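PDB 4IGB: LPXTG cell wall surface protein from Streptococcus gordonii, which is a cell-wall-anchored surface protein that probably acts as an adhesin, its exposed N-terminal region, the part crystallised here, presumably meeting host surfaces. Local coordinates for residues K93-G98 with Q104-L109; I180-A183 with T188-K191; N54-Y57 with G63-P66. All blocks are in the same frame, centred on the assembly; numbering follows the deposited sequence.

Interaction 1: K93-G98 with Q104-L109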
loop_
_atom_site.group_PDB
_atom_site.type_symbol
_atom_site.label_atom_id
_atom_site.label_comp_id
_atom_site.label_asym_id
_atom_site.label_seq_id
_atom_site.Cartn_x
_atom_site.Cartn_y
_atom_site.Cartn_z
ATOM N N LYS B 93 8.115 13.736 2.118
ATOM C CA LYS B 93 8.718 12.451 2.379
ATOM C C LYS B 93 8.465 12.061 3.837
ATOM O O LYS B 93 8.605 12.892 4.736
ATOM C CB LYS B 93 10.221 12.506 2.091
ATOM C CG LYS B 93 10.925 11.194 2.305
ATOM C CD LYS B 93 12.422 11.341 2.140
ATOM C CE LYS B 93 13.139 10.037 2.520
ATOM N NZ LYS B 93 14.576 10.091 2.111
ATOM N N PHE B 94 8.062 10.810 4.060
ATOM C CA PHE B 94 8.067 10.241 5.397
ATOM C C PHE B 94 9.213 9.256 5.460
ATOM O O PHE B 94 9.206 8.260 4.758
ATOM C CB PHE B 94 6.741 9.545 5.720
ATOM C CG PHE B 94 5.557 10.464 5.717
ATOM C CD1 PHE B 94 5.063 10.984 6.902
ATOM C CD2 PHE B 94 4.927 10.798 4.526
ATOM C CE1 PHE B 94 3.963 11.844 6.900
ATOM C CE2 PHE B 94 3.832 11.665 4.508
ATOM C CZ PHE B 94 3.347 12.181 5.704
ATOM N N THR B 95 10.207 9.548 6.294
ATOM C CA THR B 95 11.411 8.729 6.358
ATOM C C THR B 95 11.334 7.629 7.428
ATOM O O THR B 95 10.959 7.884 8.567
ATOM C CB THR B 95 12.672 9.595 6.635
ATOM O OG1 THR B 95 12.800 10.602 5.627
ATOM C CG2 THR B 95 13.928 8.728 6.622
ATOM N N ASN B 96 11.745 6.419 7.060
ATOM C CA ASN B 96 11.750 5.289 7.979
ATOM C C ASN B 96 10.373 5.046 8.585
ATOM O O ASN B 96 10.172 5.231 9.784
ATOM C CB ASN B 96 12.782 5.489 9.093
ATOM C CG ASN B 96 12.988 4.237 9.903
ATOM O OD1 ASN B 96 12.581 3.152 9.483
ATOM N ND2 ASN B 96 13.612 4.372 11.072
ATOM N N ILE B 97 9.437 4.630 7.740
ATOM C CA ILE B 97 8.053 4.429 8.137
ATOM C C ILE B 97 7.872 3.011 8.629
ATOM O O ILE B 97 6.793 2.635 9.088
ATOM C CB ILE B 97 7.089 4.668 6.952
ATOM C CG1 ILE B 97 7.228 3.563 5.904
ATOM C CG2 ILE B 97 7.313 6.055 6.332
ATOM C CD1 ILE B 97 6.416 3.842 4.636
ATOM N N GLY B 98 8.935 2.220 8.510
ATOM C CA GLY B 98 8.915 0.853 8.985
ATOM C C GLY B 98 10.103 0.088 8.441
ATOM O O GLY B 98 10.818 0.574 7.559
ATOM N N GLN B 104 14.760 -0.786 5.526
ATOM C CA GLN B 104 14.018 0.432 5.834
ATOM C C GLN B 104 13.187 0.904 4.633
ATOM O O GLN B 104 13.665 0.930 3.484
ATOM C CB GLN B 104 14.958 1.550 6.279
ATOM C CG GLN B 104 14.287 2.916 6.352
ATOM C CD GLN B 104 15.266 4.020 6.724
ATOM O OE1 GLN B 104 16.227 3.782 7.458
ATOM N NE2 GLN B 104 15.034 5.230 6.209
ATOM N N VAL B 105 11.947 1.289 4.923
ATOM C CA VAL B 105 11.006 1.767 3.920
ATOM C C VAL B 105 10.702 3.236 4.160
ATOM O O VAL B 105 10.517 3.663 5.304
ATOM C CB VAL B 105 9.686 0.954 3.945
ATOM C CG1 VAL B 105 8.695 1.482 2.898
ATOM C CG2 VAL B 105 9.969 -0.523 3.711
ATOM N N ASP B 106 10.682 4.006 3.075
ATOM C CA ASP B 106 10.246 5.405 3.106
ATOM C C ASP B 106 8.959 5.600 2.317
ATOM O O ASP B 106 8.659 4.826 1.411
ATOM C CB ASP B 106 11.314 6.340 2.527
ATOM C CG ASP B 106 12.655 6.199 3.215
ATOM O OD1 ASP B 106 12.693 6.040 4.450
ATOM O OD2 ASP B 106 13.677 6.224 2.504
ATOM N N ALA B 107 8.206 6.643 2.660
ATOM C CA ALA B 107 7.035 7.013 1.883
ATOM C C ALA B 107 7.226 8.376 1.236
ATOM O O ALA B 107 7.851 9.274 1.803
ATOM C CB ALA B 107 5.793 7.026 2.748
ATOM N N TYR B 108 6.671 8.522 0.044
ATOM C CA TYR B 108 6.640 9.811 -0.624
ATOM C C TYR B 108 5.187 10.126 -0.913
ATOM O O TYR B 108 4.438 9.261 -1.356
ATOM C CB TYR B 108 7.480 9.771 -1.904
ATOM C CG TYR B 108 8.935 9.531 -1.596
ATOM C CD1 TYR B 108 9.821 10.593 -1.487
ATOM C CD2 TYR B 108 9.410 8.251 -1.356
ATOM C CE1 TYR B 108 11.149 10.392 -1.185
ATOM C CE2 TYR B 108 10.752 8.034 -1.050
ATOM C CZ TYR B 108 11.607 9.112 -0.961
ATOM O OH TYR B 108 12.924 8.923 -0.650
ATOM N N LEU B 109 4.787 11.357 -0.631
ATOM C CA LEU B 109 3.423 11.784 -0.869
ATOM C C LEU B 109 3.472 13.087 -1.659
ATOM O O LEU B 109 3.843 14.135 -1.136
ATOM C CB LEU B 109 2.675 11.982 0.455
ATOM C CG LEU B 109 1.159 12.107 0.343
ATOM C CD1 LEU B 109 0.602 10.811 -0.183
ATOM C CD2 LEU B 109 0.529 12.461 1.696
HETATM O O HOH W 1 15.642 7.794 3.232
#
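The amide groups of Asn96 and Gln104 stack across the two strands with their planes 28° apart, Asn96 CB lying 3.7 Å from Gln104 CD. At the edge of the Phe94 ring, near its plane, sits Leu109 CB, 4.2 Å from Phe94 CE2. The Tyr108 ring runs alongside the extended Lys93 chain, the two pointing the same way, with Lys93 CG 3.6 Å from Tyr108 CE1; Arg181 meets the same ring in a cation-pi contact. Segments 93-98 and 104-109 are the two arms of an antiparallel beta hairpin, neighbouring strands of the large sheet in the N-terminal domain. Phe94 and Ala107 form a hydrogen-bonded pair, exchanging both backbone N-H groups. Further along, Asp106 OD1 stands in for a backbone carbonyl: it accepts the Asn96 N-H at 2.8 Å in a nearly straight bond (178°), close to its C-O axis, and takes Gln104 NE2 on its syn lone pair at 3.0 Å. These two donors, with the water on OD2, should hold the carboxylate's rotation. Asp106 OD2 faces Lys93 NZ in a long salt bridge of 4.0 Å, which that water spans by accepting from the amine and donating to the carboxylate. Ile97 CG1 takes the cramped site between backbone N and carbonyl carbon (chi1 70°), bringing CD1 within 3.7 Å of Val105 CG1 and close to Ala107 CB.

Interaction 2: I180-A183 with T188-K191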
loop_
_atom_site.group_PDB
_atom_site.type_symbol
_atom_site.label_atom_id
_atom_site.label_comp_id
_atom_site.label_asym_id
_atom_site.label_seq_id
_atom_site.Cartn_x
_atom_site.Cartn_y
_atom_site.Cartn_z
ATOM N N ILE B 180 5.800 3.971 -1.749
ATOM C CA ILE B 180 6.718 3.427 -0.757
ATOM C C ILE B 180 7.955 2.899 -1.479
ATOM O O ILE B 180 7.866 2.426 -2.607
ATOM C CB ILE B 180 6.075 2.314 0.079
ATOM C CG1 ILE B 180 5.364 1.288 -0.821
ATOM C CG2 ILE B 180 5.087 2.930 1.048
ATOM C CD1 ILE B 180 4.802 0.060 -0.052
ATOM N N ARG B 181 9.103 2.970 -0.813
ATOM C CA ARG B 181 10.389 2.783 -1.472
ATOM C C ARG B 181 11.390 2.273 -0.446
ATOM O O ARG B 181 11.459 2.810 0.655
ATOM C CB ARG B 181 10.842 4.165 -1.969
ATOM C CG ARG B 181 11.758 4.184 -3.140
ATOM C CD ARG B 181 12.168 5.629 -3.474
ATOM N NE ARG B 181 11.140 6.395 -4.183
ATOM C CZ ARG B 181 11.268 7.686 -4.488
ATOM N NH1 ARG B 181 12.371 8.349 -4.141
ATOM N NH2 ARG B 181 10.306 8.321 -5.134
ATOM N N TYR B 182 12.164 1.242 -0.780
ATOM C CA TYR B 182 13.290 0.897 0.073
ATOM C C TYR B 182 14.332 2.037 0.086
ATOM O O TYR B 182 14.788 2.507 -0.964
ATOM C CB TYR B 182 13.949 -0.413 -0.376
ATOM C CG TYR B 182 13.099 -1.659 -0.194
ATOM C CD1 TYR B 182 12.451 -1.913 1.003
ATOM C CD2 TYR B 182 12.938 -2.570 -1.235
ATOM C CE1 TYR B 182 11.670 -3.056 1.165
ATOM C CE2 TYR B 182 12.164 -3.709 -1.089
ATOM C CZ TYR B 182 11.529 -3.953 0.121
ATOM O OH TYR B 182 10.751 -5.093 0.282
ATOM N N ALA B 183 14.743 2.439 1.277
ATOM C CA ALA B 183 15.732 3.491 1.410
ATOM C C ALA B 183 17.065 3.071 0.803
ATOM O O ALA B 183 17.796 3.908 0.289
ATOM C CB ALA B 183 15.912 3.871 2.872
ATOM N N THR B 188 11.834 -2.068 -5.200
ATOM C CA THR B 188 10.763 -2.161 -4.215
ATOM C C THR B 188 9.684 -3.125 -4.716
ATOM O O THR B 188 8.903 -2.787 -5.596
ATOM C CB THR B 188 10.154 -0.772 -3.885
ATOM O OG1 THR B 188 11.194 0.125 -3.467
ATOM C CG2 THR B 188 9.110 -0.889 -2.765
ATOM N N ASP B 189 9.679 -4.330 -4.151
ATOM C CA ASP B 189 8.722 -5.389 -4.493
ATOM C C ASP B 189 7.403 -5.246 -3.722
ATOM O O ASP B 189 6.462 -6.002 -3.942
ATOM C CB ASP B 189 9.346 -6.760 -4.197
ATOM C CG ASP B 189 10.104 -6.795 -2.843
ATOM O OD1 ASP B 189 9.897 -5.892 -1.995
ATOM O OD2 ASP B 189 10.924 -7.726 -2.625
ATOM N N LEU B 190 7.340 -4.284 -2.811
ATOM C CA LEU B 190 6.133 -4.072 -2.008
ATOM C C LEU B 190 4.982 -3.548 -2.842
ATOM O O LEU B 190 5.174 -2.720 -3.729
ATOM C CB LEU B 190 6.415 -3.096 -0.870
ATOM C CG LEU B 190 7.577 -3.467 0.056
ATOM C CD1 LEU B 190 7.807 -2.387 1.096
ATOM C CD2 LEU B 190 7.327 -4.831 0.724
ATOM N N LYS B 191 3.777 -4.026 -2.544
ATOM C CA LYS B 191 2.583 -3.574 -3.251
ATOM C C LYS B 191 1.757 -2.671 -2.348
ATOM O O LYS B 191 1.145 -3.118 -1.371
ATOM C CB LYS B 191 1.763 -4.769 -3.758
ATOM C CG LYS B 191 2.550 -5.677 -4.712
ATOM C CD LYS B 191 3.072 -4.930 -5.938
ATOM C CE LYS B 191 4.090 -5.797 -6.674
ATOM N NZ LYS B 191 4.814 -5.051 -7.745
#
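Tyr182 and Asp189 meet at about a right angle, the phenol ring and the carboxylate standing 79° apart. The carboxylate oxygen OD1 of Asp189 comes in at the ring edge, near its plane, and accepts a short hydrogen bond from the phenol, 2.6 Å from Tyr182 OH to Asp189 OD1. It accepts with its syn lone pair, on the side of the other oxygen. Asp189 CG sits between the backbone N and the carbonyl carbon (chi1 43°), a turn that brings the carboxylate back to the phenol. Asn101 adds a weak hydrogen bond to the same hydroxyl.

Thr188 crosses the tyrosine obliquely and uses its two branches differently. Its methyl CG2 lies over one face of the ring and also packs 3.5 Å from Ile180 O, while OG1 accepts the backbone N-H of Tyr182 (Tyr182 N to Thr188 OG1 3.1 Å, 162° at the hydrogen). The threonine hydroxyl thereby takes up a strand N-H that no backbone carbonyl of 188-191 reaches. Leu190 runs about perpendicular to both Tyr182 and Ile180: its CD1 is 3.9 Å from Tyr182 CE1, and its CB is 3.6 Å from Ile180 CD1. Ile287 lies against both aliphatic side chains, extending this apolar patch.

The loop after strand 170-182 thus folds back on the strand's end without pairing as a second strand. With Asp189 touching Ser421 of strand 420-423, it lies where the beta-rich N-terminal domain meets the N2 domain, an interdomain loop of a multidomain, probably adhesive, surface protein.

Interaction 3: N54-Y57 with G63-P66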
loop_
_atom_site.group_PDB
_atom_site.type_symbol
_atom_site.label_atom_id
_atom_site.label_comp_id
_atom_site.label_asym_id
_atom_site.label_seq_id
_atom_site.Cartn_x
_atom_site.Cartn_y
_atom_site.Cartn_z
ATOM N N ASN B 54 -3.293 21.044 19.715
ATOM C CA ASN B 54 -4.692 20.939 20.115
ATOM C C ASN B 54 -5.567 21.835 19.256
ATOM O O ASN B 54 -6.166 22.792 19.759
ATOM C CB ASN B 54 -4.877 21.304 21.589
ATOM C CG ASN B 54 -3.881 20.609 22.488
ATOM O OD1 ASN B 54 -3.643 19.397 22.362
ATOM N ND2 ASN B 54 -3.275 21.377 23.396
ATOM N N PRO B 55 -5.626 21.539 17.963
ATOM C CA PRO B 55 -6.384 22.368 17.024
ATOM C C PRO B 55 -7.885 22.310 17.283
ATOM O O PRO B 55 -8.395 21.293 17.750
ATOM C CB PRO B 55 -6.063 21.733 15.671
ATOM C CG PRO B 55 -5.804 20.307 15.987
ATOM C CD PRO B 55 -5.155 20.289 17.342
ATOM N N HIS B 56 -8.578 23.399 16.978
ATOM C CA HIS B 56 -10.027 23.437 17.077
ATOM C C HIS B 56 -10.619 22.963 15.758
ATOM O O HIS B 56 -10.167 23.371 14.688
ATOM C CB HIS B 56 -10.508 24.850 17.403
ATOM C CG HIS B 56 -10.087 25.332 18.756
ATOM N ND1 HIS B 56 -10.902 25.246 19.864
ATOM C CD2 HIS B 56 -8.935 25.901 19.181
ATOM C CE1 HIS B 56 -10.272 25.743 20.912
ATOM N NE2 HIS B 56 -9.076 26.149 20.525
ATOM N N TYR B 57 -11.619 22.093 15.833
ATOM C CA TYR B 57 -12.207 21.517 14.631
ATOM C C TYR B 57 -13.159 22.470 13.915
ATOM O O TYR B 57 -14.183 22.873 14.463
ATOM C CB TYR B 57 -12.926 20.206 14.951
ATOM C CG TYR B 57 -13.530 19.542 13.735
ATOM C CD1 TYR B 57 -12.774 18.698 12.934
ATOM C CD2 TYR B 57 -14.853 19.768 13.382
ATOM C CE1 TYR B 57 -13.319 18.093 11.821
ATOM C CE2 TYR B 57 -15.407 19.166 12.270
ATOM C CZ TYR B 57 -14.636 18.330 11.492
ATOM O OH TYR B 57 -15.183 17.728 10.384
ATOM N N GLY B 63 -14.727 22.734 19.485
ATOM C CA GLY B 63 -14.068 21.978 20.531
ATOM C C GLY B 63 -12.653 21.594 20.143
ATOM O O GLY B 63 -12.406 21.119 19.031
ATOM N N ALA B 64 -11.717 21.812 21.055
ATOM C CA ALA B 64 -10.323 21.474 20.806
ATOM C C ALA B 64 -10.138 19.963 20.810
ATOM O O ALA B 64 -10.917 19.223 21.419
ATOM C CB ALA B 64 -9.430 22.128 21.841
ATOM N N TYR B 65 -9.110 19.505 20.113
ATOM C CA TYR B 65 -8.795 18.091 20.074
ATOM C C TYR B 65 -7.295 17.903 20.337
ATOM O O TYR B 65 -6.477 18.692 19.869
ATOM C CB TYR B 65 -9.174 17.503 18.715
ATOM C CG TYR B 65 -10.653 17.301 18.475
ATOM C CD1 TYR B 65 -11.492 18.376 18.195
ATOM C CD2 TYR B 65 -11.206 16.027 18.481
ATOM C CE1 TYR B 65 -12.847 18.185 17.958
ATOM C CE2 TYR B 65 -12.558 15.828 18.240
ATOM C CZ TYR B 65 -13.375 16.909 17.980
ATOM O OH TYR B 65 -14.723 16.706 17.742
ATOM N N PRO B 66 -6.927 16.859 21.093
ATOM C CA PRO B 66 -5.514 16.602 21.389
ATOM C C PRO B 66 -4.930 15.646 20.343
ATOM O O PRO B 66 -5.654 14.741 19.917
ATOM C CB PRO B 66 -5.576 15.921 22.764
ATOM C CG PRO B 66 -7.063 15.509 22.969
ATOM C CD PRO B 66 -7.792 15.829 21.694
#
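Pro55 O accepts the backbone N-H of Tyr65 at 3.0 Å, joining segments 54-57 and 63-66 through a bond bent to 144° at the hydrogen. This is a short loop returning on itself at the surface of the N-terminal domain, where a single beta bridge joins His56 to Ala64 and their CA atoms stand 4.2 Å apart. Beyond that bridge the Tyr57 N-H makes a weak bond to Gly63 O, while His56 also pairs through its backbone with Val158 of strand 157-158. The imidazole of His56 receives the methyl of Ala64 over one face in a CH-pi contact, Ala64 CB lying 4.1 Å from the ring centroid and displaced toward the rim. A hydrogen bond from its ND1 to Gly62 O helps hold this ring in place. Tyr57 has CG anti to the backbone N (chi1 -179°); its CB faces Tyr65 while the end of the side chain leads away. Trp145 and Leu144 also touch the Tyr65 side chain. Tyr65 CE1 lies 3.6 Å from Tyr57 CB, an oblique approach to the ring.

Interactions 1 and 2 belong to one sheet, since strands 103-118 and 170-182 are neighbours in it: Asp106 N lies 2.8 Å from Arg181 O, and the centres are about 9 Å apart. Interaction 3 stands apart, its centre about 27 Å from that of interaction 1 and 35 Å from that of interaction 2, although all three belong to the N-terminal domain. Interactions 1 and 2 are partly buried, combining apolar contacts with carboxylates that accept hydrogen bonds, from backbone and amide N-H groups in the hairpin and from a phenol in the loop. Interaction 3 is a surface contact without a carboxylate, relying on backbone bonds and aromatic side chains.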